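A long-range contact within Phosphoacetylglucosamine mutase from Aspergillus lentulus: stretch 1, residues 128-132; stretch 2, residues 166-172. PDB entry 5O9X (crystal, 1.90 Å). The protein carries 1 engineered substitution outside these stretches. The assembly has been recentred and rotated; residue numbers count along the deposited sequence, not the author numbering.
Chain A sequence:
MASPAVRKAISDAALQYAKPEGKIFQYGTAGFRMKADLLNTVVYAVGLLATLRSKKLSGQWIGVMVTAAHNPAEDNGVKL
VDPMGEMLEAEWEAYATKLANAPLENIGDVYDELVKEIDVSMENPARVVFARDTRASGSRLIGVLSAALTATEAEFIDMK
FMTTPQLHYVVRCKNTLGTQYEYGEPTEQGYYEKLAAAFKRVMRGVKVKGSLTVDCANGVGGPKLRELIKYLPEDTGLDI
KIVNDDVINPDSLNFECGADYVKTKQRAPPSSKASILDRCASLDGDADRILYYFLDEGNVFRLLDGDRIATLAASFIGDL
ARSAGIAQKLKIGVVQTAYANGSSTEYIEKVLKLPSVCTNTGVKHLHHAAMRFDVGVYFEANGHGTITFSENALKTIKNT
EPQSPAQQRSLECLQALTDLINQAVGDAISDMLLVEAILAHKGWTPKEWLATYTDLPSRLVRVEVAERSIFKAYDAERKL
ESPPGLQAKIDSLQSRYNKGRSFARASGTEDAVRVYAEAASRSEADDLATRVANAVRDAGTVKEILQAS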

# COMPACT_ATOMS: atom_id res chain seq x y z
N VAL A 128 -6.46 -4.03 -21.20
CA VAL A 128 -5.78 -3.21 -20.18
C VAL A 128 -6.76 -2.13 -19.67
O VAL A 128 -7.44 -1.50 -20.44
CB VAL A 128 -4.45 -2.67 -20.73
CG1 VAL A 128 -3.72 -1.70 -19.75
CG2 VAL A 128 -3.53 -3.84 -21.10
N VAL A 129 -6.85 -1.94 -18.36
CA VAL A 129 -7.70 -0.86 -17.77
C VAL A 129 -6.73 0.04 -16.93
O VAL A 129 -5.83 -0.48 -16.25
CB VAL A 129 -8.91 -1.49 -16.97
CG1 VAL A 129 -8.44 -2.49 -15.91
CG2 VAL A 129 -9.76 -0.41 -16.25
N PHE A 130 -6.90 1.36 -16.96
CA PHE A 130 -5.98 2.23 -16.26
C PHE A 130 -6.72 3.40 -15.61
O PHE A 130 -7.87 3.64 -15.94
CB PHE A 130 -4.86 2.65 -17.21
CG PHE A 130 -5.30 3.37 -18.45
CD1 PHE A 130 -5.70 4.75 -18.40
CD2 PHE A 130 -5.29 2.72 -19.71
CE1 PHE A 130 -6.10 5.44 -19.55
CE2 PHE A 130 -5.69 3.45 -20.89
CZ PHE A 130 -6.07 4.79 -20.79
N ALA A 131 -6.05 4.06 -14.65
CA ALA A 131 -6.58 5.20 -13.92
C ALA A 131 -5.37 5.96 -13.43
O ALA A 131 -4.21 5.52 -13.65
CB ALA A 131 -7.41 4.71 -12.74
N ARG A 132 -5.60 7.13 -12.80
CA ARG A 132 -4.51 7.91 -12.35
C ARG A 132 -4.99 8.69 -11.13
O ARG A 132 -6.22 8.83 -10.93
CB ARG A 132 -4.12 8.96 -13.45
CG ARG A 132 -5.26 9.92 -13.89
CD ARG A 132 -5.03 10.41 -15.38
NE ARG A 132 -5.86 11.60 -15.82
CZ ARG A 132 -6.77 11.77 -16.78
NH1 ARG A 132 -7.31 10.77 -17.59
NH2 ARG A 132 -7.21 13.03 -16.90
N GLN A 166 -9.17 1.53 -5.69
CA GLN A 166 -10.31 1.46 -6.70
C GLN A 166 -9.89 0.77 -7.99
O GLN A 166 -10.66 -0.09 -8.50
CB GLN A 166 -10.90 2.81 -7.01
CG GLN A 166 -11.78 3.27 -5.87
CD GLN A 166 -12.32 4.68 -6.13
OE1 GLN A 166 -11.67 5.54 -6.82
NE2 GLN A 166 -13.52 4.94 -5.60
N LEU A 167 -8.72 1.15 -8.52
CA LEU A 167 -8.23 0.50 -9.74
C LEU A 167 -8.01 -1.04 -9.50
O LEU A 167 -8.45 -1.86 -10.31
CB LEU A 167 -6.98 1.29 -10.32
CG LEU A 167 -6.66 0.48 -11.56
CD1 LEU A 167 -7.47 0.70 -12.83
CD2 LEU A 167 -5.20 0.19 -11.75
N HIS A 168 -7.29 -1.45 -8.42
CA HIS A 168 -7.15 -2.90 -8.12
C HIS A 168 -8.52 -3.64 -8.02
O HIS A 168 -8.70 -4.80 -8.50
CB HIS A 168 -6.47 -3.03 -6.76
CG HIS A 168 -4.99 -2.88 -6.81
ND1 HIS A 168 -4.37 -1.67 -7.00
CD2 HIS A 168 -4.00 -3.81 -6.71
CE1 HIS A 168 -3.06 -1.85 -6.93
NE2 HIS A 168 -2.81 -3.14 -6.80
N TYR A 169 -9.47 -2.99 -7.37
CA TYR A 169 -10.87 -3.49 -7.26
C TYR A 169 -11.50 -3.71 -8.65
O TYR A 169 -12.08 -4.78 -8.89
CB TYR A 169 -11.76 -2.53 -6.38
CG TYR A 169 -13.21 -2.74 -6.56
CD1 TYR A 169 -13.92 -3.66 -5.68
CD2 TYR A 169 -13.92 -2.12 -7.58
CE1 TYR A 169 -15.29 -3.87 -5.83
CE2 TYR A 169 -15.29 -2.36 -7.75
CZ TYR A 169 -15.96 -3.24 -6.89
OH TYR A 169 -17.34 -3.47 -7.07
N VAL A 170 -11.35 -2.74 -9.56
CA VAL A 170 -11.92 -2.80 -10.93
C VAL A 170 -11.31 -3.99 -11.71
O VAL A 170 -12.05 -4.71 -12.37
CB VAL A 170 -11.71 -1.49 -11.73
CG1 VAL A 170 -12.10 -1.66 -13.21
CG2 VAL A 170 -12.56 -0.38 -11.13
N VAL A 171 -9.99 -4.14 -11.65
CA VAL A 171 -9.28 -5.26 -12.29
C VAL A 171 -9.86 -6.64 -11.82
O VAL A 171 -10.27 -7.43 -12.67
CB VAL A 171 -7.75 -5.23 -12.03
CG1 VAL A 171 -7.11 -6.51 -12.67
CG2 VAL A 171 -7.15 -3.93 -12.69
N ARG A 172 -9.86 -6.88 -10.51
CA ARG A 172 -10.46 -8.09 -9.91
C ARG A 172 -11.93 -8.26 -10.36
O ARG A 172 -12.30 -9.35 -10.88
CB ARG A 172 -10.31 -8.13 -8.41
CG ARG A 172 -10.71 -9.46 -7.85
CD ARG A 172 -10.44 -9.48 -6.39
NE ARG A 172 -10.69 -10.78 -5.77
CZ ARG A 172 -10.21 -11.11 -4.57
NH1 ARG A 172 -9.48 -10.24 -3.88
NH2 ARG A 172 -10.43 -12.31 -4.05

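The strand of residues 128-132 packs against the helix of residues 166-172 through a contact whose side-chain pairs are all apolar, burying 210 Å² summed over both sides. The two segments run nearly antiparallel, with 165° between their N-to-C directions and a closest axial approach of 8.9 Å. No hydrogen bond crosses between them, and the amides of V170, V171 and R172 are engaged within the helix, where V171 N, for example, donates to L167 O at 3.1 Å. What joins the two elements is therefore side-chain packing, and most of it centres on V129 and L167.

V129 has the largest covered area of any residue here, 69 Å². Its CA-to-CB bond points toward the helix, and with chi1 at 54° (p) both methyl groups reach helix side chains. CG1 of V129 lies 3.8 Å from CG2 of V171, whereas CG2 of V129 lies 4.0 Å from CG1 of V170 and 4.3 Å from CD1 of L167. A single branched residue thus meets three aliphatic side chains spread over about one turn of helix. V170 and V171 are both in the t rotamer and give up similar areas, 20 and 19 Å², although the CA-to-CB bond is directed toward the strand in V170 and sideways in V171. The sideways start does not keep V171 out of the contact, because its CG2 still comes within van der Waals range of V129.

L167, with 66 Å² covered, is the counterpart of V129 on the helix. Its CA-to-CB bond is directed toward the strand, and the t, p conformation (chi1 -179°, chi2 80°) places CD1 over the stretch from V129 to A131. This methyl carbon lies 4.0 Å from V129 O, 3.9 Å from the carbonyl carbon F130 C and 4.0 Å from A131 CB, so it packs on the strand backbone as well as on side chains.

A131 has 28 Å² covered, and its CA-to-CB bond points toward the helix. Here the backbones come closer: the CA atoms of A131 and L167 are 6.5 Å apart, compared with 7.2 Å between those of V129 and V171. The alternation of the strand accounts for the pattern, since V129 and A131 face the helix while the CA-to-CB bonds of F130 and R132 point away. F130 accordingly loses just 8 Å² to the helix, and its closest approach is made by its backbone rather than its ring.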